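Local coordinates for protein erythropoietin (Homo sapiens, PDB 1EER) that acts as the hormone that sustains red-cell production, binding and dimerizing its receptor EPOR and so activating JAK2 signalling, at residues I39-T44 with I133-F138; V61-G66 with G151-Y156. The protein carries 5 engineered substitutions. All blocks are in the same frame, centred on the assembly; numbering follows the deposited sequence.

Interaction 1 (I39-T44 with I133-F138)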
ATOM      1  N   ILE A  39      -5.438   4.750  25.887  1.00 26.55           N
ATOM      2  CA  ILE A  39      -4.637   5.671  25.090  1.00 22.45           C
ATOM      3  C   ILE A  39      -5.571   6.423  24.148  1.00 27.16           C
ATOM      4  O   ILE A  39      -6.277   5.814  23.338  1.00 27.55           O
ATOM      5  CB  ILE A  39      -3.572   4.916  24.256  1.00 19.56           C
ATOM      6  CG1 ILE A  39      -2.690   4.088  25.186  1.00 21.88           C
ATOM      7  CG2 ILE A  39      -2.737   5.904  23.438  1.00 17.74           C
ATOM      8  CD1 ILE A  39      -1.426   3.570  24.541  1.00 25.45           C
ATOM      9  N   THR A  40      -5.588   7.746  24.267  1.00 25.07           N
ATOM     10  CA  THR A  40      -6.433   8.570  23.417  1.00 26.11           C
ATOM     11  C   THR A  40      -5.986   8.443  21.960  1.00 27.28           C
ATOM     12  O   THR A  40      -4.797   8.462  21.659  1.00 27.50           O
ATOM     13  CB  THR A  40      -6.357  10.041  23.843  1.00 29.35           C
ATOM     14  OG1 THR A  40      -6.716  10.151  25.226  1.00 33.07           O
ATOM     15  CG2 THR A  40      -7.301  10.893  22.999  1.00 29.65           C
ATOM     16  N   VAL A  41      -6.943   8.314  21.052  1.00 24.73           N
ATOM     17  CA  VAL A  41      -6.622   8.164  19.637  1.00 23.09           C
ATOM     18  C   VAL A  41      -7.501   9.088  18.817  1.00 23.03           C
ATOM     19  O   VAL A  41      -8.497   9.605  19.315  1.00 28.16           O
ATOM     20  CB  VAL A  41      -6.848   6.705  19.181  1.00 21.89           C
ATOM     21  CG1 VAL A  41      -5.771   5.813  19.776  1.00 21.39           C
ATOM     22  CG2 VAL A  41      -8.226   6.226  19.621  1.00 17.12           C
ATOM     23  N   PRO A  42      -7.148   9.322  17.549  1.00 23.42           N
ATOM     24  CA  PRO A  42      -8.037  10.225  16.811  1.00 23.00           C
ATOM     25  C   PRO A  42      -9.283   9.492  16.309  1.00 19.13           C
ATOM     26  O   PRO A  42      -9.396   8.271  16.435  1.00 19.27           O
ATOM     27  CB  PRO A  42      -7.159  10.743  15.670  1.00 19.39           C
ATOM     28  CG  PRO A  42      -6.110   9.671  15.477  1.00 17.63           C
ATOM     29  CD  PRO A  42      -6.023   8.837  16.729  1.00 14.54           C
ATOM     30  N   ASP A  43     -10.228  10.242  15.766  1.00 18.73           N
ATOM     31  CA  ASP A  43     -11.427   9.635  15.219  1.00 20.22           C
ATOM     32  C   ASP A  43     -11.068   9.390  13.769  1.00 18.47           C
ATOM     33  O   ASP A  43     -10.527  10.280  13.118  1.00 23.53           O
ATOM     34  CB  ASP A  43     -12.613  10.596  15.293  1.00 21.85           C
ATOM     35  CG  ASP A  43     -13.904   9.968  14.788  1.00 23.34           C
ATOM     36  OD1 ASP A  43     -13.844   8.917  14.115  1.00 30.38           O
ATOM     37  OD2 ASP A  43     -14.982  10.523  15.067  1.00 31.10           O
ATOM     38  N   THR A  44     -11.346   8.195  13.260  1.00 19.37           N
ATOM     39  CA  THR A  44     -11.004   7.906  11.872  1.00 22.99           C
ATOM     40  C   THR A  44     -12.186   7.857  10.906  1.00 24.37           C
ATOM     41  O   THR A  44     -11.996   7.723   9.693  1.00 21.97           O
ATOM     42  CB  THR A  44     -10.218   6.585  11.751  1.00 19.75           C
ATOM     43  OG1 THR A  44     -11.100   5.479  11.960  1.00 18.81           O
ATOM     44  CG2 THR A  44      -9.098   6.544  12.778  1.00 18.21           C
ATOM     45  N   ILE A 133     -11.902   9.581  21.817  1.00 32.66           N
ATOM     46  CA  ILE A 133     -11.936   8.156  21.547  1.00 26.91           C
ATOM     47  C   ILE A 133     -10.648   7.596  22.129  1.00 23.26           C
ATOM     48  O   ILE A 133      -9.620   8.273  22.139  1.00 19.88           O
ATOM     49  CB  ILE A 133     -11.960   7.883  20.020  1.00 26.66           C
ATOM     50  CG1 ILE A 133     -13.242   8.440  19.413  1.00 28.12           C
ATOM     51  CG2 ILE A 133     -11.850   6.393  19.746  1.00 26.21           C
ATOM     52  CD1 ILE A 133     -13.298   8.326  17.921  1.00 29.74           C
ATOM     53  N   THR A 134     -10.699   6.365  22.617  1.00 22.61           N
ATOM     54  CA  THR A 134      -9.509   5.753  23.179  1.00 24.18           C
ATOM     55  C   THR A 134      -9.446   4.278  22.837  1.00 23.82           C
ATOM     56  O   THR A 134     -10.399   3.700  22.313  1.00 22.24           O
ATOM     57  CB  THR A 134      -9.463   5.881  24.721  1.00 24.76           C
ATOM     58  OG1 THR A 134     -10.508   5.088  25.291  1.00 29.97           O
ATOM     59  CG2 THR A 134      -9.624   7.327  25.156  1.00 19.08           C
ATOM     60  N   ALA A 135      -8.301   3.676  23.143  1.00 24.28           N
ATOM     61  CA  ALA A 135      -8.080   2.255  22.903  1.00 26.25           C
ATOM     62  C   ALA A 135      -7.305   1.709  24.101  1.00 23.72           C
ATOM     63  O   ALA A 135      -6.535   2.437  24.726  1.00 28.74           O
ATOM     64  CB  ALA A 135      -7.277   2.048  21.610  1.00 23.13           C
ATOM     65  N   ASP A 136      -7.530   0.440  24.430  1.00 21.32           N
ATOM     66  CA  ASP A 136      -6.827  -0.192  25.533  1.00 22.52           C
ATOM     67  C   ASP A 136      -6.188  -1.501  25.081  1.00 22.45           C
ATOM     68  O   ASP A 136      -5.817  -2.336  25.900  1.00 29.24           O
ATOM     69  CB  ASP A 136      -7.766  -0.427  26.729  1.00 26.52           C
ATOM     70  CG  ASP A 136      -9.022  -1.197  26.360  1.00 30.55           C
ATOM     71  OD1 ASP A 136      -8.910  -2.356  25.912  1.00 28.53           O
ATOM     72  OD2 ASP A 136     -10.128  -0.641  26.529  1.00 40.07           O
ATOM     73  N   THR A 137      -6.078  -1.678  23.767  1.00 22.01           N
ATOM     74  CA  THR A 137      -5.449  -2.860  23.186  1.00 18.30           C
ATOM     75  C   THR A 137      -4.641  -2.386  21.985  1.00 22.17           C
ATOM     76  O   THR A 137      -4.915  -1.320  21.419  1.00 21.18           O
ATOM     77  CB  THR A 137      -6.475  -3.920  22.688  1.00 23.21           C
ATOM     78  OG1 THR A 137      -7.446  -3.301  21.833  1.00 28.63           O
ATOM     79  CG2 THR A 137      -7.177  -4.577  23.856  1.00 21.84           C
ATOM     80  N   PHE A 138      -3.645  -3.173  21.592  1.00 22.40           N
ATOM     81  CA  PHE A 138      -2.822  -2.808  20.451  1.00 21.40           C
ATOM     82  C   PHE A 138      -3.628  -3.026  19.189  1.00 23.03           C
ATOM     83  O   PHE A 138      -3.369  -2.410  18.153  1.00 24.07           O
ATOM     84  CB  PHE A 138      -1.551  -3.654  20.430  1.00 23.21           C
ATOM     85  CG  PHE A 138      -0.438  -3.070  21.240  1.00 25.65           C
ATOM     86  CD1 PHE A 138       0.378  -2.078  20.706  1.00 25.18           C
ATOM     87  CD2 PHE A 138      -0.241  -3.470  22.559  1.00 25.59           C
ATOM     88  CE1 PHE A 138       1.374  -1.485  21.477  1.00 22.60           C
ATOM     89  CE2 PHE A 138       0.751  -2.884  23.337  1.00 30.13           C
ATOM     90  CZ  PHE A 138       1.560  -1.889  22.795  1.00 25.47           C
TER
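Ile133 reaches Asp43 with the end of its side chain and Val41 with its shorter branch, and it has more surface buried here than any other residue of the two segments. The setting is the small antiparallel two-stranded sheet of this long-chain four-helix-bundle cytokine, in which strand 34-41, on the connection between helices 9-25 and 56-82, pairs with strand 133-137, which leads directly into helix 138-161. Ile133 CG1 lies anti to the carbonyl carbon (chi1 -64°) while CG2 stands anti to the backbone N; the two branches diverge, and chi2 (175°) extends CD1 on to Asp43. Ile133 CD1 packs on CA and CB of Asp43, 3.5 Å from Asp43 CB. The carboxylate of Asp43 is held beyond the contact by a salt bridge to Arg131 and a hydrogen bond from the backbone N of Lys45. Val41, crossing the Ile133 side chain at about a right angle, puts its CG2 3.6 Å from Ile133 CG2; its CG1 is a looser neighbour of Ala135 CB. Ile39 and Ala135 form a hydrogen-bonded antiparallel pair: Ile39 N donates to Ala135 O at 2.8 Å, and Ala135 N returns a bond to Ile39 O. Ile39 itself carries its side chain to the same face as Val41 and Ala135, where it meets Ala73 and Leu80 of helix 56-82. On the other face Thr40 and Thr134 form a non-hydrogen-bonded pair, with Thr134 CG2 3.8 Å from Thr40 CA. A nearly straight bond (172° at the hydrogen) links Val41 N to Ile133 O at 2.9 Å.

Interaction 2 (V61-G66 with G151-Y156); sequences VEVWQG and GKLKLY
Val63 points its two methyls at different parts of helix 138-161. Val63 CG1, anti to the backbone N (chi1 174°), lies 4.0 Å from Leu153 CG, and the two side chains cross at about a right angle. Val63 CG2 turns to Tyr156 and Lys152, resting 3.5 Å from Tyr156 CB and 3.4 Å from the backbone O of Lys152; it meets the start of the Tyr156 ring obliquely. Val63 CG2 also touches the aliphatic part of Lys152, 3.9 Å from Lys152 CG. The helices belong to the four-helix bundle of the cytokine fold, and their short segments here run at 129° with axes 9.4 Å apart at closest approach. Leu109 of helix 91-111 also packs on Val63, bringing a third bundle helix to this apolar patch. Beside it, the Lys152 side chain bends at chi3 and chi4 and crosses that of Glu62 at about a right angle. Lys152 NZ forms a salt bridge with Glu62 OE1 at 2.8 Å, meeting the oxygen on its anti side and 26° out of the carboxylate plane. Trp51 of helix 48-51 packs against both members of this ion pair, and Met54 touches Glu62.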
ATOM      1  N   VAL A  61      -6.919  20.485   8.630  1.00 21.32           N
ATOM      2  CA  VAL A  61      -7.020  20.538  10.089  1.00 21.25           C
ATOM      3  C   VAL A  61      -7.199  19.143  10.676  1.00 22.81           C
ATOM      4  O   VAL A  61      -6.428  18.704  11.536  1.00 21.96           O
ATOM      5  CB  VAL A  61      -8.222  21.413  10.540  1.00 23.32           C
ATOM      6  CG1 VAL A  61      -8.337  21.404  12.067  1.00 22.01           C
ATOM      7  CG2 VAL A  61      -8.055  22.831  10.021  1.00 16.65           C
ATOM      8  N   GLU A  62      -8.224  18.442  10.204  1.00 21.11           N
ATOM      9  CA  GLU A  62      -8.501  17.096  10.683  1.00 20.21           C
ATOM     10  C   GLU A  62      -7.315  16.139  10.580  1.00 17.24           C
ATOM     11  O   GLU A  62      -6.940  15.504  11.563  1.00 18.57           O
ATOM     12  CB  GLU A  62      -9.683  16.499   9.913  1.00 25.02           C
ATOM     13  CG  GLU A  62     -11.028  16.752  10.555  1.00 24.17           C
ATOM     14  CD  GLU A  62     -12.155  16.064   9.814  1.00 21.81           C
ATOM     15  OE1 GLU A  62     -12.025  14.857   9.528  1.00 21.29           O
ATOM     16  OE2 GLU A  62     -13.166  16.733   9.516  1.00 25.51           O
ATOM     17  N   VAL A  63      -6.736  16.029   9.389  1.00 15.96           N
ATOM     18  CA  VAL A  63      -5.617  15.109   9.165  1.00 18.77           C
ATOM     19  C   VAL A  63      -4.336  15.436   9.946  1.00 14.79           C
ATOM     20  O   VAL A  63      -3.753  14.565  10.597  1.00 12.27           O
ATOM     21  CB  VAL A  63      -5.289  15.011   7.645  1.00 16.64           C
ATOM     22  CG1 VAL A  63      -4.032  14.162   7.412  1.00 13.43           C
ATOM     23  CG2 VAL A  63      -6.475  14.400   6.913  1.00 15.71           C
ATOM     24  N   TRP A  64      -3.908  16.688   9.880  1.00 16.28           N
ATOM     25  CA  TRP A  64      -2.702  17.103  10.571  1.00 20.40           C
ATOM     26  C   TRP A  64      -2.803  16.898  12.078  1.00 19.22           C
ATOM     27  O   TRP A  64      -1.922  16.302  12.693  1.00 18.67           O
ATOM     28  CB  TRP A  64      -2.396  18.567  10.259  1.00 19.75           C
ATOM     29  CG  TRP A  64      -1.149  19.014  10.912  1.00 22.15           C
ATOM     30  CD1 TRP A  64      -1.041  19.815  12.010  1.00 25.31           C
ATOM     31  CD2 TRP A  64       0.177  18.623  10.565  1.00 22.91           C
ATOM     32  NE1 TRP A  64       0.276  19.942  12.375  1.00 29.04           N
ATOM     33  CE2 TRP A  64       1.046  19.220  11.503  1.00 29.99           C
ATOM     34  CE3 TRP A  64       0.719  17.823   9.554  1.00 24.59           C
ATOM     35  CZ2 TRP A  64       2.434  19.040  11.458  1.00 25.53           C
ATOM     36  CZ3 TRP A  64       2.097  17.644   9.510  1.00 23.15           C
ATOM     37  CH2 TRP A  64       2.937  18.252  10.458  1.00 25.60           C
ATOM     38  N   GLN A  65      -3.876  17.386  12.682  1.00 19.41           N
ATOM     39  CA  GLN A  65      -4.025  17.216  14.113  1.00 20.76           C
ATOM     40  C   GLN A  65      -4.256  15.754  14.457  1.00 23.44           C
ATOM     41  O   GLN A  65      -3.669  15.241  15.409  1.00 27.52           O
ATOM     42  CB  GLN A  65      -5.177  18.054  14.622  1.00 22.49           C
ATOM     43  CG  GLN A  65      -4.895  19.516  14.556  1.00 25.48           C
ATOM     44  CD  GLN A  65      -6.063  20.329  15.026  1.00 27.22           C
ATOM     45  OE1 GLN A  65      -6.238  21.474  14.621  1.00 35.18           O
ATOM     46  NE2 GLN A  65      -6.879  19.742  15.885  1.00 32.77           N
ATOM     47  N   GLY A  66      -5.098  15.078  13.679  1.00 15.84           N
ATOM     48  CA  GLY A  66      -5.360  13.678  13.946  1.00 11.56           C
ATOM     49  C   GLY A  66      -4.095  12.847  13.932  1.00 16.46           C
ATOM     50  O   GLY A  66      -3.899  11.973  14.780  1.00 14.18           O
ATOM     51  N   GLY A 151      -7.779   6.221   5.272  1.00 20.02           N
ATOM     52  CA  GLY A 151      -8.998   7.005   5.211  1.00 16.38           C
ATOM     53  C   GLY A 151      -8.841   8.484   4.909  1.00 14.84           C
ATOM     54  O   GLY A 151      -8.475   8.864   3.800  1.00 15.39           O
ATOM     55  N   LYS A 152      -9.118   9.327   5.899  1.00 15.49           N
ATOM     56  CA  LYS A 152      -9.027  10.762   5.697  1.00 16.25           C
ATOM     57  C   LYS A 152      -7.636  11.228   5.280  1.00 13.62           C
ATOM     58  O   LYS A 152      -7.508  12.217   4.561  1.00 17.75           O
ATOM     59  CB  LYS A 152      -9.499  11.510   6.948  1.00 15.71           C
ATOM     60  CG  LYS A 152      -8.599  11.382   8.148  1.00 20.58           C
ATOM     61  CD  LYS A 152      -9.157  12.181   9.304  1.00 22.85           C
ATOM     62  CE  LYS A 152     -10.256  11.408  10.019  1.00 20.48           C
ATOM     63  NZ  LYS A 152     -11.323  12.302  10.543  1.00 29.99           N
ATOM     64  N   LEU A 153      -6.592  10.532   5.721  1.00 14.39           N
ATOM     65  CA  LEU A 153      -5.247  10.931   5.313  1.00 19.04           C
ATOM     66  C   LEU A 153      -5.146  10.767   3.798  1.00 14.56           C
ATOM     67  O   LEU A 153      -4.798  11.708   3.077  1.00 17.63           O
ATOM     68  CB  LEU A 153      -4.182  10.072   5.994  1.00 19.12           C
ATOM     69  CG  LEU A 153      -2.773  10.656   5.833  1.00 22.48           C
ATOM     70  CD1 LEU A 153      -1.969  10.390   7.084  1.00 23.53           C
ATOM     71  CD2 LEU A 153      -2.094  10.050   4.621  1.00 18.87           C
ATOM     72  N   LYS A 154      -5.469   9.572   3.319  1.00 15.44           N
ATOM     73  CA  LYS A 154      -5.427   9.304   1.889  1.00 21.14           C
ATOM     74  C   LYS A 154      -6.340  10.277   1.162  1.00 21.94           C
ATOM     75  O   LYS A 154      -5.948  10.859   0.150  1.00 22.75           O
ATOM     76  CB  LYS A 154      -5.851   7.859   1.591  1.00 15.75           C
ATOM     77  CG  LYS A 154      -5.831   7.494   0.115  1.00 22.38           C
ATOM     78  CD  LYS A 154      -4.538   7.939  -0.582  1.00 27.60           C
ATOM     79  CE  LYS A 154      -4.143   6.985  -1.717  1.00 28.02           C
ATOM     80  NZ  LYS A 154      -3.362   7.644  -2.804  1.00 23.20           N
ATOM     81  N   LEU A 155      -7.553  10.461   1.687  1.00 21.67           N
ATOM     82  CA  LEU A 155      -8.522  11.368   1.078  1.00 21.71           C
ATOM     83  C   LEU A 155      -7.985  12.789   0.973  1.00 20.90           C
ATOM     84  O   LEU A 155      -8.067  13.417  -0.085  1.00 24.04           O
ATOM     85  CB  LEU A 155      -9.832  11.375   1.873  1.00 23.06           C
ATOM     86  CG  LEU A 155     -10.740  10.149   1.698  1.00 25.52           C
ATOM     87  CD1 LEU A 155     -11.981  10.316   2.568  1.00 26.69           C
ATOM     88  CD2 LEU A 155     -11.125   9.967   0.232  1.00 22.89           C
ATOM     89  N   TYR A 156      -7.444  13.299   2.072  1.00 20.07           N
ATOM     90  CA  TYR A 156      -6.892  14.642   2.070  1.00 17.14           C
ATOM     91  C   TYR A 156      -5.744  14.736   1.047  1.00 23.04           C
ATOM     92  O   TYR A 156      -5.711  15.644   0.208  1.00 21.83           O
ATOM     93  CB  TYR A 156      -6.379  15.003   3.466  1.00 20.06           C
ATOM     94  CG  TYR A 156      -5.469  16.203   3.444  1.00 22.63           C
ATOM     95  CD1 TYR A 156      -5.970  17.463   3.122  1.00 26.62           C
ATOM     96  CD2 TYR A 156      -4.099  16.074   3.660  1.00 16.20           C
ATOM     97  CE1 TYR A 156      -5.136  18.562   3.006  1.00 22.05           C
ATOM     98  CE2 TYR A 156      -3.256  17.174   3.545  1.00 19.50           C
ATOM     99  CZ  TYR A 156      -3.786  18.413   3.214  1.00 18.54           C
ATOM    100  OH  TYR A 156      -2.978  19.513   3.068  1.00 28.09           O
TER

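Overall arrangement
Interactions 1 and 2 lie about 16 Å apart between centres, yet they touch through the loop that follows strand 34-41. Pro42 CG comes within 3.3 Å of Gly66 O, and Asp43 O lies 3.3 Å from Lys152 CE, which Thr44 also approaches. The loop therefore packs against both helices of interaction 2. Along the chain the segments alternate, and the two contacts are linked through neighbouring elements: strand 133-137 is followed directly in the chain by helix 138-161, and Ile39 and Pro42 pack on helix 56-82. Another protein, probably the receptor, borders both contacts: its backbone hydrogen-bonds to Thr44 OG1, and its side chains pack on Ile133, Lys154 and Leu155.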